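Glycoside Hydrolase (Bacteroides uniformis, PDB 5T99) is a family 2 glycoside hydrolase that binds d-galacto-isofagomine in its active-site pocket and probably cleaves galactose-containing sugars released from agarose. Local coordinates at residues M21-S29 against D279-D287; D100-M111 against I168-K179. All coordinates share one frame; numbering follows the deposited sequence.

In the fold
Contact 2 pairs two neighbouring strands, 102-107 and 172-177, of a four-stranded antiparallel sheet in the sugar-binding domain. Contact 1 lays the N-terminal residues 21-29 against strand 279-288, the outermost strand of another four-stranded antiparallel sheet, in the second family 2 domain. Their centres are about 13 Å apart. Strand 28-29 lies beside strand 172-177 in one sheet, where Ile28 O is 2.8 Å from Leu174 N. Asn178 of contact 2 also hydrogen-bonds to Thr281 of contact 1. Along the chain, contact 2 is nested inside the loop closed by contact 1. The N-terminal residues thus join the two beta domains that precede the catalytic barrel.

Contact 1 of 2, residues M21-S29 against D279-D287; sequences MASVTDGIS and DLTDTYFTD
Ser23 and Thr283 meet at the tight part of this contact. The Thr283 hydroxyl gives its hydrogen to Ser23 O, with OG1 to O 2.7 Å, and lies in the plane of that carbonyl. Thr283 OG1 stands beside its own backbone N, anti to the carbonyl carbon (chi1 -61°), and this points OG1 at Ser23 O. Ser23 CB packs on Leu280 O at 3.4 Å, and Ser23 CA makes a CA-H...O contact with Thr281 O. Ser23 and Thr283 are buried here. Val24, by contrast, is exposed and poorly ordered. Its CG1 touches Leu280 CD2 only loosely, at 4.1 Å, with the two side chains crossing at about a right angle.

A second grip lies further along the strand. Asp26 carries CG anti to its N (chi1 -176°). Asp26 CB packs on Thr283 O, and the carboxylate goes on to Phe285. Phe285 N donates to Asp26 OD2 at 3.0 Å in a nearly straight bond (173°). The N-H arrives from above the carboxylate plane. The same OD2 lies at the edge of the Phe285 ring. Water 2 donates to Asp26 OD2 and to Phe285 O, and sits over the centre of one Tyr284 face.

Residues 21-29 do not pair with strand 279-288 as a regular sheet neighbour. Thr281 OG1 bonds to Val180 O and Asp282 OD2 to Ile182 N, which ties this strand to strand 180-194. The chemistry is mostly polar. A hydroxyl, a carboxylate and a bridging water hold the loop through directional bonds to backbone groups, while the apolar touch of Val24 on Leu280 is loose.

Contact 2 of 2, residues D100-M111 against I168-K179; sequences DKIVRIGFDGAM and IYRNVWLRVDNK. With EDO (1,2-ethanediol), chain M.
Val103, Ile105 and Phe107 meet Val172 and Leu174 on the apolar face of this strand pair. Ile105 CD1 touches Leu174 CD1 at 3.6 Å, and Ile105 CG2 meets Val172 CG1 at 3.5 Å. Val172 CG1 also lies over one face of the Phe107 ring, a CH-pi contact. Leu149 and Val151 of the six-stranded sheet pack on this face.

Antiparallel backbone bonds pair Ile102 with Asp177, Arg104 with Arg175, and Gly106 with Trp173.

The other face is mostly polar. Ile102 is an apolar exception, its CD1 near Lys179 CG. Arg104 bends at chi3 (-73°) and brings NH2 to Asp177 OD2 at 2.9 Å, a salt bridge. The carboxylate oxygen lies in the guanidinium plane but is met from above its own plane. Water 3 joins Arg104 NE to Asp177 OD2. Arg104 and Arg175 both bind Glu134, whose charge probably offsets their closeness. One face of the Arg175 guanidinium lies over Gly106 CA.

Just past strand 102-107, Asp108 OD2 accepts from Trp173 NE1 at 2.9 Å, in the ring plane. Arg170 NH1 bonds to Asp108 O at 3.2 Å and also to Tyr130 O. Tyr169 OH lies over the centre of the Arg170 guanidinium and is hydrogen-bonded to Gly129 O. At the far end, Lys101 NZ hydrogen-bonds to Asn178 OD1 at 3.1 Å, while Asn178 ND2 bonds to Thr281 O. An ethanediol, probably from the crystallisation liquor, bridges Asp100 N and Lys101 O.

Antiparallel strands facing a second sheet, here through Ile105 and Phe107, are as expected of a beta sandwich, the family 2 sugar-binding domain.

Contact 1 of 2, residues M21-S29 against D279-D287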
loop_
_atom_site.group_PDB
_atom_site.type_symbol
_atom_site.label_atom_id
_atom_site.label_comp_id
_atom_site.label_asym_id
_atom_site.label_seq_id
_atom_site.Cartn_x
_atom_site.Cartn_y
_atom_site.Cartn_z
ATOM N N MET A 21 29.558 7.064 -16.528
ATOM C CA MET A 21 30.098 8.217 -15.746
ATOM C C MET A 21 29.228 8.501 -14.506
ATOM O O MET A 21 28.009 8.296 -14.524
ATOM C CB MET A 21 30.229 9.452 -16.658
ATOM C CG MET A 21 30.918 10.670 -16.049
ATOM S SD MET A 21 32.518 10.416 -15.239
ATOM C CE MET A 21 32.837 12.055 -14.583
ATOM N N ALA A 22 29.879 8.949 -13.430
ATOM C CA ALA A 22 29.227 9.236 -12.139
ATOM C C ALA A 22 28.375 10.524 -12.146
ATOM O O ALA A 22 27.390 10.633 -11.403
ATOM C CB ALA A 22 30.280 9.314 -11.041
ATOM N N SER A 23 28.779 11.497 -12.966
ATOM C CA SER A 23 28.051 12.768 -13.137
ATOM C C SER A 23 26.639 12.676 -13.769
ATOM O O SER A 23 25.806 13.542 -13.501
ATOM C CB SER A 23 28.921 13.783 -13.910
ATOM O OG SER A 23 29.243 13.338 -15.215
ATOM N N VAL A 24 26.381 11.651 -14.590
ATOM C CA VAL A 24 25.057 11.453 -15.246
ATOM C C VAL A 24 24.129 10.414 -14.557
ATOM O O VAL A 24 22.905 10.455 -14.745
ATOM C CB VAL A 24 25.193 11.132 -16.769
ATOM C CG1 VAL A 24 25.921 12.265 -17.487
ATOM C CG2 VAL A 24 25.885 9.792 -17.039
ATOM N N THR A 25 24.711 9.511 -13.759
ATOM C CA THR A 25 23.991 8.382 -13.140
ATOM C C THR A 25 23.470 8.718 -11.725
ATOM O O THR A 25 24.256 9.057 -10.826
ATOM C CB THR A 25 24.901 7.127 -13.095
ATOM O OG1 THR A 25 25.320 6.801 -14.429
ATOM C CG2 THR A 25 24.183 5.930 -12.494
ATOM N N ASP A 26 22.145 8.610 -11.554
ATOM C CA ASP A 26 21.451 8.878 -10.286
ATOM C C ASP A 26 20.953 7.575 -9.619
ATOM O O ASP A 26 19.740 7.360 -9.433
ATOM C CB ASP A 26 20.289 9.863 -10.523
ATOM C CG ASP A 26 19.578 10.278 -9.223
ATOM O OD1 ASP A 26 20.224 10.317 -8.148
ATOM O OD2 ASP A 26 18.360 10.564 -9.280
ATOM N N GLY A 27 21.904 6.710 -9.265
ATOM C CA GLY A 27 21.624 5.508 -8.470
ATOM C C GLY A 27 21.023 4.349 -9.247
ATOM O O GLY A 27 19.874 4.425 -9.686
ATOM N N ILE A 28 21.792 3.269 -9.401
ATOM C CA ILE A 28 21.332 2.070 -10.129
ATOM C C ILE A 28 21.073 0.906 -9.192
ATOM O O ILE A 28 21.586 0.862 -8.078
ATOM C CB ILE A 28 22.318 1.632 -11.244
ATOM C CG1 ILE A 28 23.639 1.079 -10.664
ATOM C CG2 ILE A 28 22.584 2.804 -12.185
ATOM C CD1 ILE A 28 24.570 0.509 -11.710
ATOM N N SER A 29 20.293 -0.047 -9.680
ATOM C CA SER A 29 19.899 -1.214 -8.906
ATOM C C SER A 29 21.089 -2.094 -8.551
ATOM O O SER A 29 21.888 -2.438 -9.415
ATOM C CB SER A 29 18.881 -2.053 -9.675
ATOM O OG SER A 29 18.564 -3.241 -8.958
ATOM N N ASP A 279 32.444 21.870 -15.613
ATOM C CA ASP A 279 32.294 20.419 -15.494
ATOM C C ASP A 279 31.040 20.034 -14.718
ATOM O O ASP A 279 30.843 20.509 -13.612
ATOM C CB ASP A 279 33.507 19.806 -14.772
ATOM C CG ASP A 279 34.836 20.175 -15.416
ATOM O OD1 ASP A 279 34.953 20.054 -16.641
ATOM O OD2 ASP A 279 35.767 20.578 -14.680
ATOM N N LEU A 280 30.224 19.157 -15.294
ATOM C CA LEU A 280 29.132 18.501 -14.581
ATOM C C LEU A 280 29.701 17.541 -13.539
ATOM O O LEU A 280 30.548 16.716 -13.876
ATOM C CB LEU A 280 28.286 17.697 -15.576
ATOM C CG LEU A 280 27.046 16.946 -15.061
ATOM C CD1 LEU A 280 25.970 17.898 -14.576
ATOM C CD2 LEU A 280 26.477 16.066 -16.164
ATOM N N THR A 281 29.249 17.642 -12.290
ATOM C CA THR A 281 29.650 16.701 -11.243
ATOM C C THR A 281 28.569 15.712 -10.811
ATOM O O THR A 281 28.896 14.642 -10.297
ATOM C CB THR A 281 30.136 17.424 -9.983
ATOM O OG1 THR A 281 29.030 18.054 -9.316
ATOM C CG2 THR A 281 31.188 18.457 -10.347
ATOM N N ASP A 282 27.296 16.059 -10.988
ATOM C CA ASP A 282 26.199 15.222 -10.508
ATOM C C ASP A 282 24.875 15.545 -11.190
ATOM O O ASP A 282 24.651 16.679 -11.627
ATOM C CB ASP A 282 26.046 15.395 -8.993
ATOM C CG ASP A 282 25.198 14.308 -8.361
ATOM O OD1 ASP A 282 25.063 13.210 -8.954
ATOM O OD2 ASP A 282 24.658 14.565 -7.271
ATOM N N THR A 283 24.026 14.523 -11.288
ATOM C CA THR A 283 22.687 14.641 -11.846
ATOM C C THR A 283 21.770 13.915 -10.894
ATOM O O THR A 283 22.059 12.787 -10.512
ATOM C CB THR A 283 22.577 14.005 -13.244
ATOM O OG1 THR A 283 23.471 14.663 -14.155
ATOM C CG2 THR A 283 21.155 14.122 -13.790
ATOM N N TYR A 284 20.656 14.551 -10.533
ATOM C CA TYR A 284 19.761 14.051 -9.488
ATOM C C TYR A 284 18.320 14.357 -9.867
ATOM O O TYR A 284 17.965 15.521 -10.080
ATOM C CB TYR A 284 20.108 14.737 -8.172
ATOM C CG TYR A 284 19.427 14.205 -6.926
ATOM C CD1 TYR A 284 20.053 13.246 -6.117
ATOM C CD2 TYR A 284 18.184 14.683 -6.531
ATOM C CE1 TYR A 284 19.454 12.781 -4.953
ATOM C CE2 TYR A 284 17.577 14.222 -5.369
ATOM C CZ TYR A 284 18.217 13.272 -4.583
ATOM O OH TYR A 284 17.614 12.810 -3.436
ATOM N N PHE A 285 17.502 13.312 -9.938
ATOM C CA PHE A 285 16.122 13.420 -10.363
ATOM C C PHE A 285 15.163 13.387 -9.166
ATOM O O PHE A 285 15.413 12.682 -8.183
ATOM C CB PHE A 285 15.794 12.293 -11.340
ATOM C CG PHE A 285 16.465 12.437 -12.680
ATOM C CD1 PHE A 285 15.874 13.207 -13.698
ATOM C CD2 PHE A 285 17.674 11.799 -12.941
ATOM C CE1 PHE A 285 16.473 13.333 -14.942
ATOM C CE2 PHE A 285 18.283 11.924 -14.189
ATOM C CZ PHE A 285 17.685 12.696 -15.188
ATOM N N THR A 286 14.086 14.171 -9.263
ATOM C CA THR A 286 13.006 14.188 -8.273
ATOM C C THR A 286 11.656 14.274 -9.006
ATOM O O THR A 286 11.442 15.160 -9.835
ATOM C CB THR A 286 13.112 15.394 -7.307
ATOM O OG1 THR A 286 14.401 15.435 -6.682
ATOM C CG2 THR A 286 12.028 15.320 -6.216
ATOM N N ASP A 287 10.745 13.358 -8.699
ATOM C CA ASP A 287 9.395 13.434 -9.243
ATOM C C ASP A 287 8.578 14.306 -8.318
ATOM O O ASP A 287 8.766 14.258 -7.094
ATOM C CB ASP A 287 8.781 12.046 -9.371
ATOM C CG ASP A 287 9.380 11.248 -10.519
ATOM O OD1 ASP A 287 9.633 11.823 -11.603
ATOM O OD2 ASP A 287 9.586 10.037 -10.348
HETATM O O HOH W 1 28.115 12.530 -9.057
HETATM O O HOH W 2 17.324 11.014 -6.839
#

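Contact 2 of 2, residues D100-M111 against I168-K179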
loop_
_atom_site.group_PDB
_atom_site.type_symbol
_atom_site.label_atom_id
_atom_site.label_comp_id
_atom_site.label_asym_id
_atom_site.label_seq_id
_atom_site.Cartn_x
_atom_site.Cartn_y
_atom_site.Cartn_z
ATOM N N ASP A 100 38.259 6.622 -6.946
ATOM C CA ASP A 100 38.195 8.010 -6.428
ATOM C C ASP A 100 36.791 8.640 -6.373
ATOM O O ASP A 100 36.662 9.852 -6.170
ATOM C CB ASP A 100 39.183 8.935 -7.180
ATOM C CG ASP A 100 40.646 8.534 -6.962
ATOM O OD1 ASP A 100 41.057 8.417 -5.782
ATOM O OD2 ASP A 100 41.375 8.349 -7.966
ATOM N N LYS A 101 35.758 7.803 -6.511
ATOM C CA LYS A 101 34.365 8.208 -6.409
ATOM C C LYS A 101 33.872 7.983 -4.997
ATOM O O LYS A 101 34.437 7.180 -4.254
ATOM C CB LYS A 101 33.494 7.389 -7.370
ATOM C CG LYS A 101 33.334 7.926 -8.788
ATOM C CD LYS A 101 34.471 8.815 -9.268
ATOM C CE LYS A 101 34.376 9.078 -10.758
ATOM N NZ LYS A 101 35.331 10.158 -11.124
ATOM N N ILE A 102 32.806 8.695 -4.638
ATOM C CA ILE A 102 32.055 8.406 -3.417
ATOM C C ILE A 102 31.095 7.287 -3.777
ATOM O O ILE A 102 30.392 7.368 -4.776
ATOM C CB ILE A 102 31.258 9.617 -2.897
ATOM C CG1 ILE A 102 32.158 10.858 -2.724
ATOM C CG2 ILE A 102 30.551 9.270 -1.592
ATOM C CD1 ILE A 102 33.289 10.713 -1.730
ATOM N N VAL A 103 31.086 6.235 -2.970
ATOM C CA VAL A 103 30.288 5.047 -3.253
ATOM C C VAL A 103 29.450 4.741 -2.025
ATOM O O VAL A 103 29.988 4.645 -0.932
ATOM C CB VAL A 103 31.179 3.844 -3.607
ATOM C CG1 VAL A 103 30.323 2.621 -3.957
ATOM C CG2 VAL A 103 32.105 4.209 -4.767
ATOM N N ARG A 104 28.135 4.630 -2.215
ATOM C CA ARG A 104 27.180 4.343 -1.137
ATOM C C ARG A 104 26.205 3.259 -1.587
ATOM O O ARG A 104 25.936 3.126 -2.786
ATOM C CB ARG A 104 26.395 5.600 -0.771
ATOM C CG ARG A 104 27.241 6.770 -0.266
ATOM C CD ARG A 104 26.433 8.066 -0.257
ATOM N NE ARG A 104 26.195 8.589 -1.614
ATOM C CZ ARG A 104 25.122 9.286 -2.023
ATOM N NH1 ARG A 104 24.110 9.571 -1.200
ATOM N NH2 ARG A 104 25.056 9.697 -3.297
ATOM N N ILE A 105 25.700 2.480 -0.630
ATOM C CA ILE A 105 24.659 1.505 -0.898
ATOM C C ILE A 105 23.431 1.902 -0.087
ATOM O O ILE A 105 23.496 2.010 1.141
ATOM C CB ILE A 105 25.053 0.058 -0.537
ATOM C CG1 ILE A 105 26.434 -0.302 -1.090
ATOM C CG2 ILE A 105 24.006 -0.929 -1.050
ATOM C CD1 ILE A 105 26.547 -0.292 -2.591
ATOM N N GLY A 106 22.328 2.122 -0.791
ATOM C CA GLY A 106 21.086 2.522 -0.175
ATOM C C GLY A 106 20.188 1.308 -0.067
ATOM O O GLY A 106 19.971 0.604 -1.060
ATOM N N PHE A 107 19.682 1.065 1.142
ATOM C CA PHE A 107 18.673 0.049 1.396
ATOM C C PHE A 107 17.349 0.754 1.703
ATOM O O PHE A 107 17.242 1.451 2.715
ATOM C CB PHE A 107 19.095 -0.825 2.598
ATOM C CG PHE A 107 20.385 -1.583 2.393
ATOM C CD1 PHE A 107 20.373 -2.903 1.965
ATOM C CD2 PHE A 107 21.605 -0.988 2.647
ATOM C CE1 PHE A 107 21.559 -3.610 1.781
ATOM C CE2 PHE A 107 22.790 -1.686 2.467
ATOM C CZ PHE A 107 22.766 -3.003 2.039
ATOM N N ASP A 108 16.351 0.584 0.838
ATOM C CA ASP A 108 14.996 1.092 1.115
ATOM C C ASP A 108 14.293 0.405 2.297
ATOM O O ASP A 108 13.357 0.965 2.894
ATOM C CB ASP A 108 14.101 0.949 -0.121
ATOM C CG ASP A 108 14.533 1.832 -1.276
ATOM O OD1 ASP A 108 15.283 2.819 -1.058
ATOM O OD2 ASP A 108 14.114 1.517 -2.415
ATOM N N GLY A 109 14.704 -0.821 2.611
ATOM C CA GLY A 109 14.070 -1.559 3.687
ATOM C C GLY A 109 14.700 -2.916 3.883
ATOM O O GLY A 109 14.973 -3.639 2.912
ATOM N N ALA A 110 14.944 -3.243 5.146
ATOM C CA ALA A 110 15.432 -4.543 5.539
ATOM C C ALA A 110 14.793 -4.909 6.879
ATOM O O ALA A 110 15.000 -4.228 7.879
ATOM C CB ALA A 110 16.941 -4.518 5.635
ATOM N N MET A 111 14.022 -5.996 6.876
ATOM C CA MET A 111 13.147 -6.378 7.978
ATOM C C MET A 111 13.711 -7.590 8.723
ATOM O O MET A 111 13.798 -8.673 8.136
ATOM C CB MET A 111 11.769 -6.717 7.404
ATOM C CG MET A 111 10.671 -6.909 8.435
ATOM S SD MET A 111 10.205 -5.386 9.282
ATOM C CE MET A 111 9.325 -4.534 7.959
ATOM N N ILE A 168 15.609 -8.644 3.088
ATOM C CA ILE A 168 15.827 -7.390 2.382
ATOM C C ILE A 168 14.686 -7.311 1.378
ATOM O O ILE A 168 14.842 -7.642 0.202
ATOM C CB ILE A 168 17.221 -7.317 1.717
ATOM C CG1 ILE A 168 18.319 -7.607 2.762
ATOM C CG2 ILE A 168 17.416 -5.943 1.087
ATOM C CD1 ILE A 168 19.732 -7.656 2.209
ATOM N N TYR A 169 13.532 -6.891 1.900
ATOM C CA TYR A 169 12.236 -6.925 1.216
ATOM C C TYR A 169 11.954 -5.710 0.315
ATOM O O TYR A 169 10.913 -5.665 -0.371
ATOM C CB TYR A 169 11.106 -7.079 2.252
ATOM C CG TYR A 169 10.763 -5.819 3.043
ATOM C CD1 TYR A 169 9.561 -5.138 2.832
ATOM C CD2 TYR A 169 11.638 -5.307 4.009
ATOM C CE1 TYR A 169 9.254 -3.980 3.547
ATOM C CE2 TYR A 169 11.342 -4.167 4.722
ATOM C CZ TYR A 169 10.158 -3.497 4.490
ATOM O OH TYR A 169 9.882 -2.354 5.208
ATOM N N ARG A 170 12.848 -4.718 0.336
ATOM C CA ARG A 170 12.742 -3.546 -0.547
ATOM C C ARG A 170 14.020 -3.400 -1.349
ATOM O O ARG A 170 15.031 -4.043 -1.043
ATOM C CB ARG A 170 12.486 -2.266 0.255
ATOM C CG ARG A 170 11.138 -2.219 0.967
ATOM C CD ARG A 170 10.873 -0.832 1.517
ATOM N NE ARG A 170 9.590 -0.751 2.224
ATOM C CZ ARG A 170 9.299 0.125 3.187
ATOM N NH1 ARG A 170 10.204 1.013 3.616
ATOM N NH2 ARG A 170 8.098 0.090 3.765
ATOM N N ASN A 171 13.979 -2.539 -2.363
ATOM C CA ASN A 171 15.088 -2.422 -3.305
ATOM C C ASN A 171 16.364 -1.913 -2.635
ATOM O O ASN A 171 16.328 -1.281 -1.569
ATOM C CB ASN A 171 14.725 -1.505 -4.474
ATOM C CG ASN A 171 13.560 -2.018 -5.299
ATOM O OD1 ASN A 171 12.574 -1.303 -5.500
ATOM N ND2 ASN A 171 13.660 -3.243 -5.784
ATOM N N VAL A 172 17.485 -2.218 -3.281
ATOM C CA VAL A 172 18.809 -1.803 -2.842
ATOM C C VAL A 172 19.438 -1.036 -3.997
ATOM O O VAL A 172 19.250 -1.410 -5.154
ATOM C CB VAL A 172 19.665 -3.027 -2.444
ATOM C CG1 VAL A 172 21.040 -2.597 -1.952
ATOM C CG2 VAL A 172 18.958 -3.833 -1.356
ATOM N N TRP A 173 20.178 0.025 -3.687
ATOM C CA TRP A 173 20.697 0.944 -4.707
ATOM C C TRP A 173 22.201 1.190 -4.556
ATOM O O TRP A 173 22.690 1.376 -3.448
ATOM C CB TRP A 173 19.944 2.276 -4.651
ATOM C CG TRP A 173 18.482 2.091 -4.813
ATOM C CD1 TRP A 173 17.566 1.967 -3.817
ATOM C CD2 TRP A 173 17.765 1.944 -6.042
ATOM N NE1 TRP A 173 16.321 1.772 -4.345
ATOM C CE2 TRP A 173 16.410 1.751 -5.710
ATOM C CE3 TRP A 173 18.136 1.954 -7.393
ATOM C CZ2 TRP A 173 15.414 1.583 -6.678
ATOM C CZ3 TRP A 173 17.148 1.779 -8.364
ATOM C CH2 TRP A 173 15.798 1.606 -7.996
ATOM N N LEU A 174 22.912 1.171 -5.678
ATOM C CA LEU A 174 24.305 1.579 -5.740
ATOM C C LEU A 174 24.367 3.020 -6.238
ATOM O O LEU A 174 23.775 3.342 -7.261
ATOM C CB LEU A 174 25.078 0.657 -6.693
ATOM C CG LEU A 174 26.517 1.045 -7.060
ATOM C CD1 LEU A 174 27.436 0.858 -5.866
ATOM C CD2 LEU A 174 26.976 0.232 -8.268
ATOM N N ARG A 175 25.094 3.870 -5.519
ATOM C CA ARG A 175 25.238 5.286 -5.863
ATOM C C ARG A 175 26.718 5.602 -5.980
ATOM O O ARG A 175 27.464 5.500 -4.998
ATOM C CB ARG A 175 24.569 6.167 -4.803
ATOM C CG ARG A 175 23.046 6.143 -4.892
ATOM C CD ARG A 175 22.353 6.443 -3.570
ATOM N NE ARG A 175 20.959 5.986 -3.575
ATOM C CZ ARG A 175 20.175 5.873 -2.495
ATOM N NH1 ARG A 175 20.616 6.204 -1.269
ATOM N NH2 ARG A 175 18.922 5.428 -2.644
ATOM N N VAL A 176 27.145 5.951 -7.190
ATOM C CA VAL A 176 28.522 6.286 -7.466
ATOM C C VAL A 176 28.518 7.758 -7.839
ATOM O O VAL A 176 27.936 8.137 -8.855
ATOM C CB VAL A 176 29.083 5.426 -8.614
ATOM C CG1 VAL A 176 30.497 5.873 -8.999
ATOM C CG2 VAL A 176 29.085 3.959 -8.209
ATOM N N ASP A 177 29.150 8.584 -7.008
ATOM C CA ASP A 177 29.190 10.025 -7.226
ATOM C C ASP A 177 30.618 10.569 -7.317
ATOM O O ASP A 177 31.550 9.960 -6.800
ATOM C CB ASP A 177 28.438 10.734 -6.098
ATOM C CG ASP A 177 26.936 10.593 -6.225
ATOM O OD1 ASP A 177 26.298 11.521 -6.750
ATOM O OD2 ASP A 177 26.392 9.548 -5.815
ATOM N N ASN A 178 30.772 11.718 -7.980
ATOM C CA ASN A 178 31.980 12.538 -7.857
ATOM C C ASN A 178 31.954 13.206 -6.491
ATOM O O ASN A 178 30.950 13.138 -5.788
ATOM C CB ASN A 178 32.057 13.587 -8.969
ATOM C CG ASN A 178 32.134 12.961 -10.347
ATOM O OD1 ASN A 178 33.058 12.201 -10.639
ATOM N ND2 ASN A 178 31.153 13.242 -11.190
ATOM N N LYS A 179 33.054 13.850 -6.114
ATOM C CA LYS A 179 33.197 14.376 -4.755
ATOM C C LYS A 179 32.412 15.680 -4.451
ATOM O O LYS A 179 32.384 16.127 -3.286
ATOM C CB LYS A 179 34.673 14.518 -4.408
ATOM C CG LYS A 179 35.355 13.166 -4.276
ATOM C CD LYS A 179 36.820 13.305 -3.903
ATOM C CE LYS A 179 37.526 11.958 -3.934
ATOM N NZ LYS A 179 38.784 11.976 -3.138
HETATM C C1 EDO M . 37.582 3.945 -4.413
HETATM O O1 EDO M . 38.735 4.473 -5.084
HETATM C C2 EDO M . 37.078 4.862 -3.302
HETATM O O2 EDO M . 37.039 6.242 -3.700
HETATM O O HOH W 3 27.673 8.199 -3.903
HETATM O O HOH W 4 12.078 -0.228 -2.588
HETATM O O HOH W 5 18.022 3.820 -0.384
HETATM O O HOH W 6 16.600 -2.628 1.008
#